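Local coordinates for glycerol-3-phosphate dehydrogenase [NAD(+)] 1 (Saccharomyces cerevisiae, PDB 4FGW), which catalyses the NAD-linked interconversion of dihydroxyacetone phosphate and sn-glycerol 3-phosphate, driving glycerol accumulation when yeast meets hyperosmotic stress, at residues 43-48 and 122-127; 49-54 and 189-194. All coordinates share one frame; numbering follows the deposited sequence.

Overall arrangement
Both interactions use helix 44-59, interaction 1 at its amino-terminal turn and interaction 2 at the turns that follow, with centres about 12 Å apart. Both are largely buried. In interaction 1 the residue just past strand 120-123 meets the helix through one asparagine side chain, an indole face and a glycine backbone. Interaction 2 lies farther out, about 15 Å from the chain centre against about 10 Å, and nearer the surface. It is a lysine-glutamate salt bridge between the helix and the loop after helix 185-189, with its lysine buried and its glutamate exposed. The two also touch: Ile49 packs on Val122 and Asn124, and Thr48 on Ala189.

Interaction 1 of 2, residues 43-48 and 122-127; sequences GNWGTT and VFNIPH
With chi1 at -161° for Trp45 and -155° for Asn124, both CG atoms lie anti to their own backbone N and beside the carbonyl carbon, which turns the indole and the amide onto each other. The two side chains cross at about a right angle. The planes of ring and amide are 83° apart, and the amide end of Asn124 stands over one face of the indole at its five-membered side, where Trp45 CD1 is 3.6 Å from Asn124 CG. The same amide lies against the first helical turn, its CG 3.5 Å from Gly46 N. Gly46 CA comes within 4.9 Å of Asn124 CA and within 3.8 Å of Asn124 CB, probably because Gly46 has no side chain: a CB there would stand tight against the backbone O of Asn124. This close approach fits the third glycine of a Rossmann-type GxGxxG pattern, Gly41, Gly43 and Gly46, in a segment that probably binds NAD(+), as in related dehydrogenases.

The turn is also braced from within. Gly43, at the N-cap, offers its O to two donors of one residue: Thr47 N at 3.0 Å and Thr47 OG1 at 2.6 Å. One residue on, Thr48 OG1 donates to Asn44 O over 2.7 Å.

Strand 120-123 runs between strands 35-40 and 146-149 in the parallel part of the main sheet, Val122 bonding to Thr38 and Ile40, and Phe123 to Ile148 and Cys150. Helix 44-59 starts beside its end, while Trp45 reaches on to Ala185 and Val188 of helix 185-189.

Interaction 2 of 2, residues 49-54 and 189-194; sequences IAKVVA and AQEHWS
Lys51 meets Glu191 in a salt bridge that joins the middle of helix 44-59 to the loop leading from helix 185-189 into strand 194-199. Lys51 NZ donates a hydrogen bond of 2.8 Å to Glu191 OE2, and it approaches from the outer side of the carboxylate, on the anti lone pair that faces away from the other oxygen. The lysine chain runs extended as far as CE and then bends at chi4, -81°, which turns the ammonium group from the line of the chain toward the acid. Glu191 sets off with its CG beside the backbone N and stays extended beyond it, crossing Lys51 at about a right angle.

The ammonium has a second carboxylate, since NZ also forms a salt bridge with Glu55 OE2, one turn further along the same helix. The carbonyl of Ala189 is near but longer: Lys51 NZ stands 3.8 Å from Ala189 O, too far to count as a firm bond, and Lys51 CE is 4.0 Å from the same oxygen.

Glu191 owes its place to the end of helix 185-189. It is the first residue to leave helical geometry, and its positive phi of 65°, with two bonds back into the last turn, makes a Schellman motif. Gln190 NE2 is satisfied there by Thr186 O. Within helix 44-59, Val53 N bonds to Ile49 O at 3.0 Å and Ala54 N to Ala50 O at 2.9 Å, while Ala54 O accepts from Asn104 ND2. Further along the loop, Trp193 packs on Ala267 of the second subunit.

Two carboxylates and a helix carboxyl end close to the ammonium group of a buried lysine would probably favour its charged form, making this an electrostatic tie between helix and loop.

Interaction 1 of 2, residues 43-48 and 122-127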
# COMPACT_ATOMS: atom_id res chain seq x y z
N GLY A 43 15.90 -22.78 -12.17
CA GLY A 43 14.45 -22.83 -12.29
C GLY A 43 13.87 -21.56 -12.90
O GLY A 43 14.56 -20.86 -13.65
N ASN A 44 12.62 -21.28 -12.59
CA ASN A 44 11.91 -20.05 -12.96
C ASN A 44 12.70 -18.78 -12.71
O ASN A 44 13.15 -18.10 -13.60
CB ASN A 44 10.68 -19.95 -12.06
CG ASN A 44 9.42 -19.92 -12.82
OD1 ASN A 44 8.36 -20.15 -12.28
ND2 ASN A 44 9.52 -19.64 -14.08
N TRP A 45 12.81 -18.48 -11.44
CA TRP A 45 13.47 -17.32 -10.90
C TRP A 45 14.98 -17.35 -11.11
O TRP A 45 15.57 -16.31 -11.41
CB TRP A 45 13.07 -17.14 -9.42
CG TRP A 45 13.29 -15.78 -8.80
CD1 TRP A 45 13.56 -15.53 -7.48
CD2 TRP A 45 13.16 -14.50 -9.43
NE1 TRP A 45 13.63 -14.18 -7.26
CE2 TRP A 45 13.39 -13.52 -8.44
CE3 TRP A 45 12.90 -14.08 -10.75
CZ2 TRP A 45 13.37 -12.15 -8.72
CZ3 TRP A 45 12.85 -12.72 -11.02
CH2 TRP A 45 13.07 -11.77 -10.01
N GLY A 46 15.57 -18.54 -11.00
CA GLY A 46 16.99 -18.78 -11.20
C GLY A 46 17.49 -18.40 -12.58
O GLY A 46 18.50 -17.70 -12.69
N THR A 47 16.79 -18.86 -13.64
CA THR A 47 17.13 -18.58 -15.05
C THR A 47 16.92 -17.10 -15.36
O THR A 47 17.75 -16.49 -16.05
CB THR A 47 16.34 -19.49 -16.00
OG1 THR A 47 16.40 -20.83 -15.54
CG2 THR A 47 16.84 -19.42 -17.43
N THR A 48 15.82 -16.52 -14.84
CA THR A 48 15.46 -15.12 -15.01
C THR A 48 16.52 -14.21 -14.39
O THR A 48 17.02 -13.32 -15.08
CB THR A 48 14.04 -14.88 -14.47
OG1 THR A 48 13.13 -15.80 -15.08
CG2 THR A 48 13.56 -13.46 -14.72
N VAL A 122 24.83 -15.91 -6.52
CA VAL A 122 23.42 -15.52 -6.46
C VAL A 122 22.64 -16.82 -6.21
O VAL A 122 22.59 -17.68 -7.09
CB VAL A 122 22.95 -14.76 -7.73
CG1 VAL A 122 21.49 -14.33 -7.60
CG2 VAL A 122 23.83 -13.55 -8.02
N PHE A 123 22.12 -17.01 -4.99
CA PHE A 123 21.37 -18.23 -4.66
C PHE A 123 19.93 -18.04 -5.08
O PHE A 123 19.29 -17.07 -4.66
CB PHE A 123 21.45 -18.56 -3.17
CG PHE A 123 22.81 -18.98 -2.70
CD1 PHE A 123 23.70 -18.06 -2.14
CD2 PHE A 123 23.21 -20.31 -2.79
CE1 PHE A 123 24.95 -18.47 -1.69
CE2 PHE A 123 24.47 -20.71 -2.35
CZ PHE A 123 25.33 -19.79 -1.79
N ASN A 124 19.44 -18.93 -5.93
CA ASN A 124 18.07 -18.87 -6.42
C ASN A 124 17.49 -20.28 -6.65
O ASN A 124 17.16 -20.67 -7.77
CB ASN A 124 17.98 -17.97 -7.66
CG ASN A 124 16.62 -17.38 -7.90
OD1 ASN A 124 16.49 -16.30 -8.49
ND2 ASN A 124 15.56 -18.05 -7.45
N ILE A 125 17.25 -20.99 -5.56
CA ILE A 125 16.67 -22.34 -5.58
C ILE A 125 15.57 -22.42 -4.56
O ILE A 125 15.54 -21.61 -3.67
CB ILE A 125 17.71 -23.44 -5.18
CG1 ILE A 125 18.05 -23.35 -3.71
CG2 ILE A 125 18.95 -23.37 -6.00
CD1 ILE A 125 19.35 -22.75 -3.47
N PRO A 126 14.68 -23.41 -4.65
CA PRO A 126 13.61 -23.50 -3.65
C PRO A 126 14.18 -23.81 -2.26
O PRO A 126 15.21 -24.48 -2.13
CB PRO A 126 12.73 -24.65 -4.16
CG PRO A 126 13.16 -24.91 -5.56
CD PRO A 126 14.59 -24.51 -5.63
N HIS A 127 13.53 -23.28 -1.22
CA HIS A 127 13.86 -23.36 0.20
C HIS A 127 14.27 -24.75 0.70
O HIS A 127 15.20 -24.87 1.50
CB HIS A 127 12.70 -22.78 1.03
CG HIS A 127 12.23 -21.45 0.52
ND1 HIS A 127 11.77 -21.29 -0.79
CD2 HIS A 127 12.14 -20.26 1.16
CE1 HIS A 127 11.47 -20.00 -0.91
NE2 HIS A 127 11.66 -19.35 0.24

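Interaction 2 of 2, residues 49-54 and 189-194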
# COMPACT_ATOMS: atom_id res chain seq x y z
N ILE A 49 16.90 -14.45 -13.12
CA ILE A 49 17.92 -13.65 -12.46
C ILE A 49 19.29 -13.76 -13.12
O ILE A 49 20.03 -12.78 -13.18
CB ILE A 49 17.90 -13.77 -10.91
CG1 ILE A 49 17.99 -12.39 -10.23
CG2 ILE A 49 18.95 -14.74 -10.36
CD1 ILE A 49 16.69 -11.60 -10.19
N ALA A 50 19.60 -14.95 -13.69
CA ALA A 50 20.83 -15.25 -14.41
C ALA A 50 20.89 -14.50 -15.75
O ALA A 50 21.97 -14.13 -16.19
CB ALA A 50 20.94 -16.74 -14.63
N LYS A 51 19.71 -14.27 -16.38
CA LYS A 51 19.55 -13.52 -17.63
C LYS A 51 19.83 -12.03 -17.35
O LYS A 51 20.54 -11.39 -18.13
CB LYS A 51 18.14 -13.73 -18.21
CG LYS A 51 17.84 -12.96 -19.49
CD LYS A 51 16.37 -13.08 -19.88
CE LYS A 51 16.01 -12.28 -21.11
NZ LYS A 51 15.78 -10.85 -20.79
N VAL A 52 19.27 -11.51 -16.23
CA VAL A 52 19.42 -10.14 -15.73
C VAL A 52 20.92 -9.85 -15.47
O VAL A 52 21.45 -8.83 -15.92
CB VAL A 52 18.53 -9.94 -14.47
CG1 VAL A 52 18.93 -8.71 -13.66
CG2 VAL A 52 17.05 -9.89 -14.84
N VAL A 53 21.59 -10.78 -14.76
CA VAL A 53 23.01 -10.71 -14.39
C VAL A 53 23.92 -10.80 -15.64
O VAL A 53 24.84 -9.99 -15.76
CB VAL A 53 23.33 -11.74 -13.27
CG1 VAL A 53 24.82 -12.03 -13.17
CG2 VAL A 53 22.78 -11.27 -11.93
N ALA A 54 23.63 -11.73 -16.58
CA ALA A 54 24.41 -11.88 -17.83
C ALA A 54 24.34 -10.64 -18.73
O ALA A 54 25.33 -10.30 -19.38
CB ALA A 54 23.96 -13.12 -18.60
N ALA A 189 11.36 -11.94 -16.98
CA ALA A 189 11.92 -12.62 -18.16
C ALA A 189 11.38 -12.02 -19.45
O ALA A 189 12.15 -11.76 -20.37
CB ALA A 189 11.61 -14.11 -18.10
N GLN A 190 10.06 -11.73 -19.49
CA GLN A 190 9.37 -11.11 -20.62
C GLN A 190 9.72 -9.62 -20.75
O GLN A 190 9.25 -8.95 -21.67
CB GLN A 190 7.85 -11.26 -20.46
CG GLN A 190 7.31 -12.58 -20.97
CD GLN A 190 5.81 -12.60 -20.84
OE1 GLN A 190 5.08 -12.23 -21.76
NE2 GLN A 190 5.32 -13.04 -19.69
N GLU A 191 10.52 -9.10 -19.80
CA GLU A 191 10.97 -7.71 -19.71
C GLU A 191 9.81 -6.74 -19.43
O GLU A 191 9.86 -5.58 -19.85
CB GLU A 191 11.87 -7.29 -20.88
CG GLU A 191 13.14 -8.12 -20.97
CD GLU A 191 14.15 -7.74 -22.04
OE1 GLU A 191 13.87 -6.82 -22.84
OE2 GLU A 191 15.22 -8.39 -22.08
N HIS A 192 8.78 -7.23 -18.71
CA HIS A 192 7.64 -6.43 -18.27
C HIS A 192 8.13 -5.67 -17.04
O HIS A 192 8.67 -6.28 -16.12
CB HIS A 192 6.44 -7.32 -17.91
CG HIS A 192 5.75 -7.97 -19.07
ND1 HIS A 192 6.27 -7.92 -20.36
CD2 HIS A 192 4.61 -8.71 -19.09
CE1 HIS A 192 5.43 -8.60 -21.11
NE2 HIS A 192 4.42 -9.09 -20.40
N TRP A 193 8.01 -4.34 -17.07
CA TRP A 193 8.51 -3.49 -15.99
C TRP A 193 7.98 -3.80 -14.57
O TRP A 193 6.78 -3.83 -14.32
CB TRP A 193 8.42 -2.00 -16.33
CG TRP A 193 8.98 -1.13 -15.25
CD1 TRP A 193 10.30 -0.92 -14.96
CD2 TRP A 193 8.24 -0.43 -14.24
NE1 TRP A 193 10.42 -0.10 -13.87
CE2 TRP A 193 9.17 0.22 -13.41
CE3 TRP A 193 6.87 -0.27 -13.98
CZ2 TRP A 193 8.78 1.04 -12.34
CZ3 TRP A 193 6.47 0.54 -12.92
CH2 TRP A 193 7.43 1.20 -12.12
N SER A 194 8.92 -3.99 -13.65
CA SER A 194 8.70 -4.21 -12.23
C SER A 194 9.94 -3.72 -11.47
O SER A 194 10.88 -3.21 -12.09
CB SER A 194 8.40 -5.68 -11.92
OG SER A 194 9.48 -6.55 -12.25